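Local coordinates for SusD superfamily protein (Bacteroides fragilis NCTC 9343, PDB 3NQP), which probably binds glycans at the outer membrane of Bacteroides fragilis, as expected of a SusD-family sugar-binding protein, at residues Asn183-Phe187 and Trp198-Ala202; Val254-Lys258 and Lys360-Tyr364; Ile265-Phe271 and Asp376-Leu382. All coordinates share one frame; numbering follows the deposited sequence.

Read from the N terminus, the chain first closes interaction 1, where the loop after helix 163-181 folds back on the start of helix 200-216 across only ten intervening residues. Interactions 2 and 3 open later and span about a hundred residues each. Their segments alternate along the chain, 254-258 and 265-271 before 360-364 and 376-382, so the two closures cross, and both bring together the ends of the same long excursion, which includes the hairpin 338-344/351-358. They touch where Asn361 ND2 probably donates to Asp376 O. Interaction 3 also packs against interaction 1 through Ile266 and Ala201, joining the two-stranded sheet to helix 200-216.

Interaction 1. Residues Asn183-Phe187 and Trp198-Ala202; sequences NMNDF and WSKAA
Lys200 NZ is gripped by two carbonyl oxygens: Asn185 OD1, which accepts its hydrogen bond at 2.9 Å, and the backbone oxygen of Gly182, just ahead of the loop. The ammonium tip comes to the amide oxygen of Asn185 fairly straight, at a C=O...N angle of 151°, and is tilted somewhat from the amide plane. Reaching that far requires a lysine stretched to full length: CG stands opposite the backbone N (chi1 -173°) and every later torsion is extended, carrying the chain past the carbonyl of Met184, whose O lies 3.6 Å from Lys200 CB. Two bonds to neutral oxygens hold the charge at the loop, while Asn185 ND2 turns to the backbone of Asn242 and so fixes which way the amide faces.

Water does the rest of the polar work, a worked example of how solvent can complete a helix N terminus. One molecule donates to Met184 O and Asp186 O and accepts from Lys200 N at 3.0 Å; a second links Asn185 O to Ala201 N. The N-H groups of Lys200 and Ala201 are thus joined to loop carbonyls through water rather than by direct backbone hydrogen bonds.

The Phe187 ring lies obliquely against the helix start, with CE1 in apolar contact 3.7 Å from Ala201 CB; Phe187 CD1 also packs beside the hydroxyl oxygen of Ser199. That oxygen is itself engaged, Ser199 OG accepting from Ala202 N at 3.3 Å with an N-H...O angle of 153°. Beyond these residues, Tyr243 packs on Asn185, Lys200 and Ala201. Ser199 thus forms a helix N-cap, and the whole is a water-mediated junction between an interhelical loop and the next helix, consistent with the TPR-like helical part of a SusD-family protein.

Interaction 2. Residues Val254-Lys258 and Lys360-Tyr364; sequences VFNAK and KNIGY
Phe255 and Lys360 meet beside an Asx turn that forms just after the short helix 251-255, the motif in which Asn256 OD1 accepts from Lys258 N at 2.7 Å. From Phe255 to Lys258 the chain runs within 16° of the direction of 360-364.

The principal interaction is CH-pi. Lys360 lays its methylenes across one face of the Phe255 ring, with CE 3.8 Å from the centroid and 30° off the normal, while Val254 CG1 covers the opposite face. An extended chain beginning opposite the backbone N (chi1 -169°) takes the lysine over the ring and past it, so that NZ reaches Glu449, in a salt bridge, and the backbone oxygens of Ile447 and Glu445. The methylenes pack on the ring while the ammonium group finds its partners beyond it.

Apolar and aliphatic contacts gather at the other end. Ala257 CB sits 3.9 Å from Tyr364 CD2 and also against the backbone of Gly363, whose positive phi turns the chain there. Lys258, bent at its second and fourth torsions, brings CE to 3.7 Å from Tyr364 CD2, its chain crossing the tyrosine side chain at about a right angle. Tyr364 OH is hydrogen-bonded to Glu273.

Polar linkage between the segments is indirect. Asn361 turns its ND2 to Asp376 O, just ahead of strand 377-381, leaving OD1 near Phe255 O without bonding. A single water spans the gap between the backbones, accepting from Ala257 N at 2.9 Å and donating to Gly363 O at 2.7 Å.

Interaction 3. Residues Ile265-Phe271 and Asp376-Leu382; sequences IIFAIRF and DYIFYRL
Arg270 and Asp376 form a salt bridge at one end of this antiparallel pair, Arg270 NE donating to Asp376 OD2 at 2.8 Å. Asp376 OD2 uses its syn lone pair and lies in the plane of the guanidinium, and the two flat groups are nearly coplanar, 14° apart; NH2 adds a weak bond to the same oxygen. Although Arg270 leaves the backbone away from its partner, folds at chi2 and chi3 (53° and 51°) bring the guanidinium back. Asp376 OD1 receives Phe271 N from above the carboxylate plane at 3.1 Å and a salt bridge from Lys260.

Next along the strands, Ile269 and Tyr377 form a hydrogen-bonded pair, Ile269 N reaching Tyr377 O at 2.7 Å. The edge of Phe271 meets the face of Tyr377 in an offset edge-to-face pair. Ile269 CG1 lies over the face of Phe379, 3.9 Å from its centroid, while Phe379 CD2 sits at the edge of the Phe267 ring, 3.7 Å from Phe267 CE2.

Two classic beta bulges bend the pair. Tyr380 O accepts from both Ile266 N and Phe267 N, and Phe267 O from both Phe379 N and Tyr380 N. Across the sheet from the aromatic side, Ile265 CD1 meets Ile378 CD1 at 3.8 Å.

Helices 21-37 and 39-48 cover the aromatic side, and helix 200-216 packs on Ile266 and Tyr380. Buried, and met by a lysine, an arginine and a backbone N-H, the Asp376 carboxylate is probably kept ionised, tying down the chain just ahead of strand 377-381 largely by charge, whereas the strands themselves are held by backbone hydrogen bonds and apolar packing.

Interaction 1. Residues Asn183-Phe187 and Trp198-Ala202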
loop_
_atom_site.group_PDB
_atom_site.type_symbol
_atom_site.label_atom_id
_atom_site.label_comp_id
_atom_site.label_asym_id
_atom_site.label_seq_id
_atom_site.Cartn_x
_atom_site.Cartn_y
_atom_site.Cartn_z
ATOM N N ASN A 183 -19.515 19.413 -1.142
ATOM C CA ASN A 183 -20.206 18.604 -2.168
ATOM C C ASN A 183 -19.416 18.424 -3.471
ATOM O O ASN A 183 -19.936 17.893 -4.417
ATOM C CB ASN A 183 -21.573 19.220 -2.494
ATOM C CG ASN A 183 -22.615 18.970 -1.404
ATOM O OD1 ASN A 183 -22.851 17.823 -0.981
ATOM N ND2 ASN A 183 -23.294 20.034 -0.990
HETATM N N MSE A 184 -18.150 18.816 -3.512
HETATM C CA MSE A 184 -17.343 18.690 -4.731
HETATM C C MSE A 184 -16.821 17.241 -4.802
HETATM O O MSE A 184 -15.758 16.919 -4.286
HETATM C CB MSE A 184 -16.171 19.726 -4.744
HETATM C CG MSE A 184 -16.592 21.260 -4.764
HETATM SE SE MSE A 184 -15.144 22.682 -4.569
HETATM C CE MSE A 184 -14.306 21.872 -2.957
ATOM N N ASN A 185 -17.579 16.376 -5.463
ATOM C CA ASN A 185 -17.183 14.958 -5.685
ATOM C C ASN A 185 -16.305 14.757 -6.935
ATOM O O ASN A 185 -15.848 13.645 -7.202
ATOM C CB ASN A 185 -18.440 14.090 -5.834
ATOM C CG ASN A 185 -19.152 13.812 -4.510
ATOM O OD1 ASN A 185 -19.086 14.574 -3.531
ATOM N ND2 ASN A 185 -19.859 12.697 -4.485
ATOM N N ASP A 186 -16.084 15.823 -7.706
ATOM C CA ASP A 186 -15.398 15.727 -9.005
ATOM C C ASP A 186 -13.958 15.319 -8.735
ATOM O O ASP A 186 -13.303 15.808 -7.831
ATOM C CB ASP A 186 -15.491 17.072 -9.757
ATOM C CG ASP A 186 -15.005 17.027 -11.253
ATOM O OD1 ASP A 186 -14.212 16.152 -11.705
ATOM O OD2 ASP A 186 -15.400 17.970 -11.991
ATOM N N PHE A 187 -13.487 14.373 -9.518
ATOM C CA PHE A 187 -12.108 13.973 -9.436
ATOM C C PHE A 187 -11.105 14.921 -10.106
ATOM O O PHE A 187 -9.911 14.814 -9.820
ATOM C CB PHE A 187 -11.944 12.581 -10.027
ATOM C CG PHE A 187 -12.467 11.473 -9.152
ATOM C CD1 PHE A 187 -11.694 10.970 -8.095
ATOM C CD2 PHE A 187 -13.679 10.873 -9.436
ATOM C CE1 PHE A 187 -12.157 9.870 -7.322
ATOM C CE2 PHE A 187 -14.159 9.822 -8.657
ATOM C CZ PHE A 187 -13.412 9.320 -7.618
ATOM N N TRP A 198 -5.324 14.549 -5.182
ATOM C CA TRP A 198 -6.136 14.084 -4.071
ATOM C C TRP A 198 -7.540 14.648 -4.195
ATOM O O TRP A 198 -7.726 15.731 -4.757
ATOM C CB TRP A 198 -5.476 14.498 -2.754
ATOM C CG TRP A 198 -6.035 13.796 -1.532
ATOM C CD1 TRP A 198 -7.050 14.226 -0.753
ATOM C CD2 TRP A 198 -5.633 12.537 -1.006
ATOM N NE1 TRP A 198 -7.283 13.342 0.258
ATOM C CE2 TRP A 198 -6.415 12.297 0.134
ATOM C CE3 TRP A 198 -4.650 11.602 -1.363
ATOM C CZ2 TRP A 198 -6.250 11.175 0.938
ATOM C CZ3 TRP A 198 -4.512 10.478 -0.570
ATOM C CH2 TRP A 198 -5.312 10.267 0.545
ATOM N N SER A 199 -8.533 13.888 -3.740
ATOM C CA SER A 199 -9.941 14.188 -4.006
ATOM C C SER A 199 -10.747 13.868 -2.767
ATOM O O SER A 199 -10.235 13.247 -1.833
ATOM C CB SER A 199 -10.457 13.323 -5.166
ATOM O OG SER A 199 -10.398 11.907 -4.817
ATOM N N LYS A 200 -12.020 14.234 -2.795
ATOM C CA LYS A 200 -12.965 13.896 -1.717
ATOM C C LYS A 200 -13.088 12.387 -1.509
ATOM O O LYS A 200 -13.046 11.875 -0.371
ATOM C CB LYS A 200 -14.312 14.536 -1.987
ATOM C CG LYS A 200 -15.324 14.402 -0.859
ATOM C CD LYS A 200 -16.667 14.865 -1.335
ATOM C CE LYS A 200 -17.727 14.422 -0.418
ATOM N NZ LYS A 200 -19.006 15.009 -0.708
ATOM N N ALA A 201 -13.217 11.651 -2.594
ATOM C CA ALA A 201 -13.224 10.198 -2.496
ATOM C C ALA A 201 -11.987 9.644 -1.779
ATOM O O ALA A 201 -12.058 8.706 -1.030
ATOM C CB ALA A 201 -13.338 9.606 -3.851
ATOM N N ALA A 202 -10.837 10.205 -2.074
ATOM C CA ALA A 202 -9.603 9.756 -1.489
ATOM C C ALA A 202 -9.614 9.988 0.014
ATOM O O ALA A 202 -9.171 9.101 0.792
ATOM C CB ALA A 202 -8.402 10.465 -2.155
HETATM O O HOH W 1 -13.236 15.784 -4.998
HETATM O O HOH W 2 -13.727 12.716 -5.305
#

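Interaction 2. Residues Val254-Lys258 and Lys360-Tyr364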
loop_
_atom_site.group_PDB
_atom_site.type_symbol
_atom_site.label_atom_id
_atom_site.label_comp_id
_atom_site.label_asym_id
_atom_site.label_seq_id
_atom_site.Cartn_x
_atom_site.Cartn_y
_atom_site.Cartn_z
ATOM N N VAL A 254 -6.416 -2.940 -15.013
ATOM C CA VAL A 254 -6.412 -2.041 -13.871
ATOM C C VAL A 254 -5.086 -1.273 -13.863
ATOM O O VAL A 254 -5.077 -0.077 -13.581
ATOM C CB VAL A 254 -6.716 -2.780 -12.535
ATOM C CG1 VAL A 254 -6.436 -1.840 -11.324
ATOM C CG2 VAL A 254 -8.188 -3.335 -12.554
ATOM N N PHE A 255 -3.980 -1.956 -14.190
ATOM C CA PHE A 255 -2.603 -1.435 -13.984
ATOM C C PHE A 255 -1.990 -0.943 -15.255
ATOM O O PHE A 255 -0.975 -0.261 -15.214
ATOM C CB PHE A 255 -1.718 -2.525 -13.374
ATOM C CG PHE A 255 -2.373 -3.145 -12.212
ATOM C CD1 PHE A 255 -2.309 -2.524 -10.989
ATOM C CD2 PHE A 255 -3.156 -4.291 -12.350
ATOM C CE1 PHE A 255 -2.992 -3.054 -9.885
ATOM C CE2 PHE A 255 -3.833 -4.817 -11.282
ATOM C CZ PHE A 255 -3.740 -4.179 -10.012
ATOM N N ASN A 256 -2.628 -1.301 -16.372
ATOM C CA ASN A 256 -2.077 -1.040 -17.695
ATOM C C ASN A 256 -1.757 0.449 -17.839
ATOM O O ASN A 256 -2.620 1.325 -17.617
ATOM C CB ASN A 256 -3.085 -1.525 -18.729
ATOM C CG ASN A 256 -2.663 -1.253 -20.170
ATOM O OD1 ASN A 256 -1.730 -0.496 -20.453
ATOM N ND2 ASN A 256 -3.408 -1.841 -21.094
ATOM N N ALA A 257 -0.507 0.738 -18.200
ATOM C CA ALA A 257 -0.025 2.121 -18.261
ATOM C C ALA A 257 -0.696 2.900 -19.404
ATOM O O ALA A 257 -0.588 4.124 -19.476
ATOM C CB ALA A 257 1.527 2.153 -18.357
ATOM N N LYS A 258 -1.385 2.192 -20.298
ATOM C CA LYS A 258 -2.165 2.843 -21.356
ATOM C C LYS A 258 -3.667 2.916 -20.994
ATOM O O LYS A 258 -4.475 3.363 -21.786
ATOM C CB LYS A 258 -1.935 2.135 -22.707
ATOM C CG LYS A 258 -0.468 2.069 -23.133
ATOM C CD LYS A 258 -0.001 3.335 -23.831
ATOM C CE LYS A 258 1.402 3.184 -24.463
ATOM N NZ LYS A 258 1.616 1.879 -25.211
ATOM N N LYS A 360 3.359 -7.065 -12.889
ATOM C CA LYS A 360 2.050 -6.487 -12.594
ATOM C C LYS A 360 1.887 -5.077 -13.106
ATOM O O LYS A 360 0.806 -4.726 -13.581
ATOM C CB LYS A 360 1.822 -6.463 -11.077
ATOM C CG LYS A 360 0.370 -6.121 -10.658
ATOM C CD LYS A 360 0.142 -6.380 -9.164
ATOM C CE LYS A 360 -1.229 -5.881 -8.712
ATOM N NZ LYS A 360 -1.553 -6.359 -7.351
ATOM N N ASN A 361 2.940 -4.271 -12.987
ATOM C CA ASN A 361 2.831 -2.806 -13.146
ATOM C C ASN A 361 4.185 -2.214 -13.598
ATOM O O ASN A 361 4.746 -1.344 -12.965
ATOM C CB ASN A 361 2.322 -2.201 -11.824
ATOM C CG ASN A 361 2.001 -0.726 -11.909
ATOM O OD1 ASN A 361 1.521 -0.232 -12.942
ATOM N ND2 ASN A 361 2.208 -0.017 -10.788
ATOM N N ILE A 362 4.737 -2.777 -14.675
ATOM C CA ILE A 362 6.065 -2.380 -15.195
ATOM C C ILE A 362 5.974 -1.470 -16.434
ATOM O O ILE A 362 6.903 -1.408 -17.260
ATOM C CB ILE A 362 6.994 -3.611 -15.420
ATOM C CG1 ILE A 362 6.367 -4.648 -16.361
ATOM C CG2 ILE A 362 7.334 -4.257 -14.069
ATOM C CD1 ILE A 362 7.428 -5.624 -17.096
ATOM N N GLY A 363 4.871 -0.740 -16.563
ATOM C CA GLY A 363 4.799 0.350 -17.587
ATOM C C GLY A 363 4.693 -0.170 -19.021
ATOM O O GLY A 363 3.887 -1.048 -19.286
ATOM N N TYR A 364 5.533 0.330 -19.925
ATOM C CA TYR A 364 5.488 -0.114 -21.339
ATOM C C TYR A 364 6.828 0.009 -22.021
ATOM O O TYR A 364 7.789 0.527 -21.451
ATOM C CB TYR A 364 4.420 0.683 -22.112
ATOM C CG TYR A 364 4.614 2.188 -22.040
ATOM C CD1 TYR A 364 5.782 2.800 -22.521
ATOM C CD2 TYR A 364 3.637 3.005 -21.463
ATOM C CE1 TYR A 364 5.959 4.178 -22.434
ATOM C CE2 TYR A 364 3.799 4.381 -21.387
ATOM C CZ TYR A 364 4.971 4.961 -21.851
ATOM O OH TYR A 364 5.127 6.320 -21.723
HETATM O O HOH W 3 1.342 -1.420 -18.618
#

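Interaction 3. Residues Ile265-Phe271 and Asp376-Leu382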
loop_
_atom_site.group_PDB
_atom_site.type_symbol
_atom_site.label_atom_id
_atom_site.label_comp_id
_atom_site.label_asym_id
_atom_site.label_seq_id
_atom_site.Cartn_x
_atom_site.Cartn_y
_atom_site.Cartn_z
ATOM N N ILE A 265 -10.076 2.957 -10.234
ATOM C CA ILE A 265 -9.112 3.689 -9.437
ATOM C C ILE A 265 -9.784 4.873 -8.761
ATOM O O ILE A 265 -10.611 5.540 -9.366
ATOM C CB ILE A 265 -7.920 4.167 -10.311
ATOM C CG1 ILE A 265 -7.065 2.950 -10.788
ATOM C CG2 ILE A 265 -6.998 5.159 -9.548
ATOM C CD1 ILE A 265 -5.931 3.362 -11.729
ATOM N N ILE A 266 -9.429 5.105 -7.497
ATOM C CA ILE A 266 -9.865 6.260 -6.729
ATOM C C ILE A 266 -8.730 7.308 -6.695
ATOM O O ILE A 266 -8.916 8.449 -7.102
ATOM C CB ILE A 266 -10.229 5.891 -5.269
ATOM C CG1 ILE A 266 -11.563 5.142 -5.189
ATOM C CG2 ILE A 266 -10.417 7.145 -4.462
ATOM C CD1 ILE A 266 -11.538 3.656 -4.998
ATOM N N PHE A 267 -7.555 6.899 -6.244
ATOM C CA PHE A 267 -6.387 7.780 -6.239
ATOM C C PHE A 267 -5.097 6.992 -6.539
ATOM O O PHE A 267 -4.849 5.931 -5.944
ATOM C CB PHE A 267 -6.267 8.590 -4.929
ATOM C CG PHE A 267 -5.017 9.390 -4.887
ATOM C CD1 PHE A 267 -4.930 10.577 -5.577
ATOM C CD2 PHE A 267 -3.903 8.942 -4.175
ATOM C CE1 PHE A 267 -3.757 11.321 -5.583
ATOM C CE2 PHE A 267 -2.709 9.666 -4.216
ATOM C CZ PHE A 267 -2.652 10.858 -4.919
ATOM N N ALA A 268 -4.305 7.500 -7.499
ATOM C CA ALA A 268 -3.028 6.908 -7.878
ATOM C C ALA A 268 -1.958 8.007 -7.993
ATOM O O ALA A 268 -2.296 9.156 -8.292
ATOM C CB ALA A 268 -3.165 6.195 -9.257
ATOM N N ILE A 269 -0.696 7.615 -7.753
ATOM C CA ILE A 269 0.480 8.421 -7.986
ATOM C C ILE A 269 0.880 8.297 -9.472
ATOM O O ILE A 269 1.116 7.206 -9.959
ATOM C CB ILE A 269 1.658 7.938 -7.121
ATOM C CG1 ILE A 269 1.355 8.124 -5.614
ATOM C CG2 ILE A 269 2.976 8.605 -7.534
ATOM C CD1 ILE A 269 1.126 9.569 -5.167
ATOM N N ARG A 270 0.966 9.420 -10.154
ATOM C CA ARG A 270 1.338 9.498 -11.585
ATOM C C ARG A 270 2.844 9.447 -11.810
ATOM O O ARG A 270 3.593 10.308 -11.329
ATOM C CB ARG A 270 0.746 10.791 -12.192
ATOM C CG ARG A 270 1.043 11.059 -13.707
ATOM C CD ARG A 270 0.649 9.864 -14.616
ATOM N NE ARG A 270 -0.715 9.353 -14.434
ATOM C CZ ARG A 270 -1.807 9.891 -14.951
ATOM N NH1 ARG A 270 -1.747 11.006 -15.688
ATOM N NH2 ARG A 270 -2.977 9.344 -14.685
ATOM N N PHE A 271 3.286 8.409 -12.534
ATOM C CA PHE A 271 4.634 8.335 -13.059
ATOM C C PHE A 271 4.467 8.598 -14.559
ATOM O O PHE A 271 3.470 8.200 -15.143
ATOM C CB PHE A 271 5.289 6.970 -12.719
ATOM C CG PHE A 271 5.743 6.886 -11.260
ATOM C CD1 PHE A 271 6.891 7.562 -10.829
ATOM C CD2 PHE A 271 5.001 6.218 -10.326
ATOM C CE1 PHE A 271 7.283 7.543 -9.500
ATOM C CE2 PHE A 271 5.360 6.201 -9.008
ATOM C CZ PHE A 271 6.519 6.864 -8.578
ATOM N N ASP A 376 1.540 3.639 -12.796
ATOM C CA ASP A 376 1.150 4.540 -11.697
ATOM C C ASP A 376 1.101 3.746 -10.399
ATOM O O ASP A 376 0.838 2.526 -10.411
ATOM C CB ASP A 376 -0.239 5.144 -11.939
ATOM C CG ASP A 376 -0.231 6.344 -12.913
ATOM O OD1 ASP A 376 0.856 6.725 -13.416
ATOM O OD2 ASP A 376 -1.358 6.888 -13.162
ATOM N N TYR A 377 1.382 4.412 -9.277
ATOM C CA TYR A 377 1.280 3.739 -7.968
ATOM C C TYR A 377 -0.128 3.952 -7.371
ATOM O O TYR A 377 -0.437 5.035 -6.851
ATOM C CB TYR A 377 2.421 4.228 -7.028
ATOM C CG TYR A 377 3.582 3.259 -6.915
ATOM C CD1 TYR A 377 4.184 2.718 -8.047
ATOM C CD2 TYR A 377 4.022 2.805 -5.682
ATOM C CE1 TYR A 377 5.215 1.818 -7.937
ATOM C CE2 TYR A 377 5.024 1.876 -5.578
ATOM C CZ TYR A 377 5.619 1.384 -6.683
ATOM O OH TYR A 377 6.596 0.432 -6.536
ATOM N N ILE A 378 -0.987 2.937 -7.467
ATOM C CA ILE A 378 -2.395 3.075 -7.020
ATOM C C ILE A 378 -2.380 2.949 -5.519
ATOM O O ILE A 378 -1.812 1.975 -5.009
ATOM C CB ILE A 378 -3.290 1.946 -7.605
ATOM C CG1 ILE A 378 -3.204 1.984 -9.135
ATOM C CG2 ILE A 378 -4.736 2.052 -7.008
ATOM C CD1 ILE A 378 -3.817 0.818 -9.902
ATOM N N PHE A 379 -2.935 3.943 -4.818
ATOM C CA PHE A 379 -3.093 3.902 -3.381
ATOM C C PHE A 379 -4.473 3.369 -2.990
ATOM O O PHE A 379 -4.562 2.595 -2.060
ATOM C CB PHE A 379 -2.900 5.301 -2.769
ATOM C CG PHE A 379 -1.477 5.758 -2.705
ATOM C CD1 PHE A 379 -0.429 5.001 -3.198
ATOM C CD2 PHE A 379 -1.204 6.993 -2.160
ATOM C CE1 PHE A 379 0.885 5.464 -3.096
ATOM C CE2 PHE A 379 0.094 7.454 -2.049
ATOM C CZ PHE A 379 1.132 6.706 -2.508
ATOM N N TYR A 380 -5.538 3.786 -3.680
ATOM C CA TYR A 380 -6.880 3.242 -3.418
ATOM C C TYR A 380 -7.552 2.876 -4.732
ATOM O O TYR A 380 -7.588 3.717 -5.623
ATOM C CB TYR A 380 -7.772 4.241 -2.723
ATOM C CG TYR A 380 -7.271 4.689 -1.403
ATOM C CD1 TYR A 380 -7.210 3.785 -0.332
ATOM C CD2 TYR A 380 -6.815 5.980 -1.200
ATOM C CE1 TYR A 380 -6.763 4.146 0.881
ATOM C CE2 TYR A 380 -6.343 6.368 0.071
ATOM C CZ TYR A 380 -6.312 5.434 1.103
ATOM O OH TYR A 380 -5.874 5.744 2.380
ATOM N N ARG A 381 -8.065 1.647 -4.830
ATOM C CA ARG A 381 -8.969 1.260 -5.935
ATOM C C ARG A 381 -10.152 0.414 -5.390
ATOM O O ARG A 381 -10.167 0.022 -4.217
ATOM C CB ARG A 381 -8.182 0.544 -7.021
ATOM C CG ARG A 381 -7.438 -0.644 -6.586
ATOM C CD ARG A 381 -6.758 -1.319 -7.773
ATOM N NE ARG A 381 -5.973 -2.466 -7.348
ATOM C CZ ARG A 381 -6.378 -3.746 -7.334
ATOM N NH1 ARG A 381 -7.587 -4.130 -7.723
ATOM N NH2 ARG A 381 -5.543 -4.671 -6.914
ATOM N N LEU A 382 -11.154 0.168 -6.210
ATOM C CA LEU A 382 -12.436 -0.297 -5.681
ATOM C C LEU A 382 -12.382 -1.645 -4.926
ATOM O O LEU A 382 -13.034 -1.753 -3.902
ATOM C CB LEU A 382 -13.494 -0.328 -6.807
ATOM C CG LEU A 382 -14.954 -0.234 -6.407
ATOM C CD1 LEU A 382 -15.164 1.160 -5.689
ATOM C CD2 LEU A 382 -15.843 -0.411 -7.694
#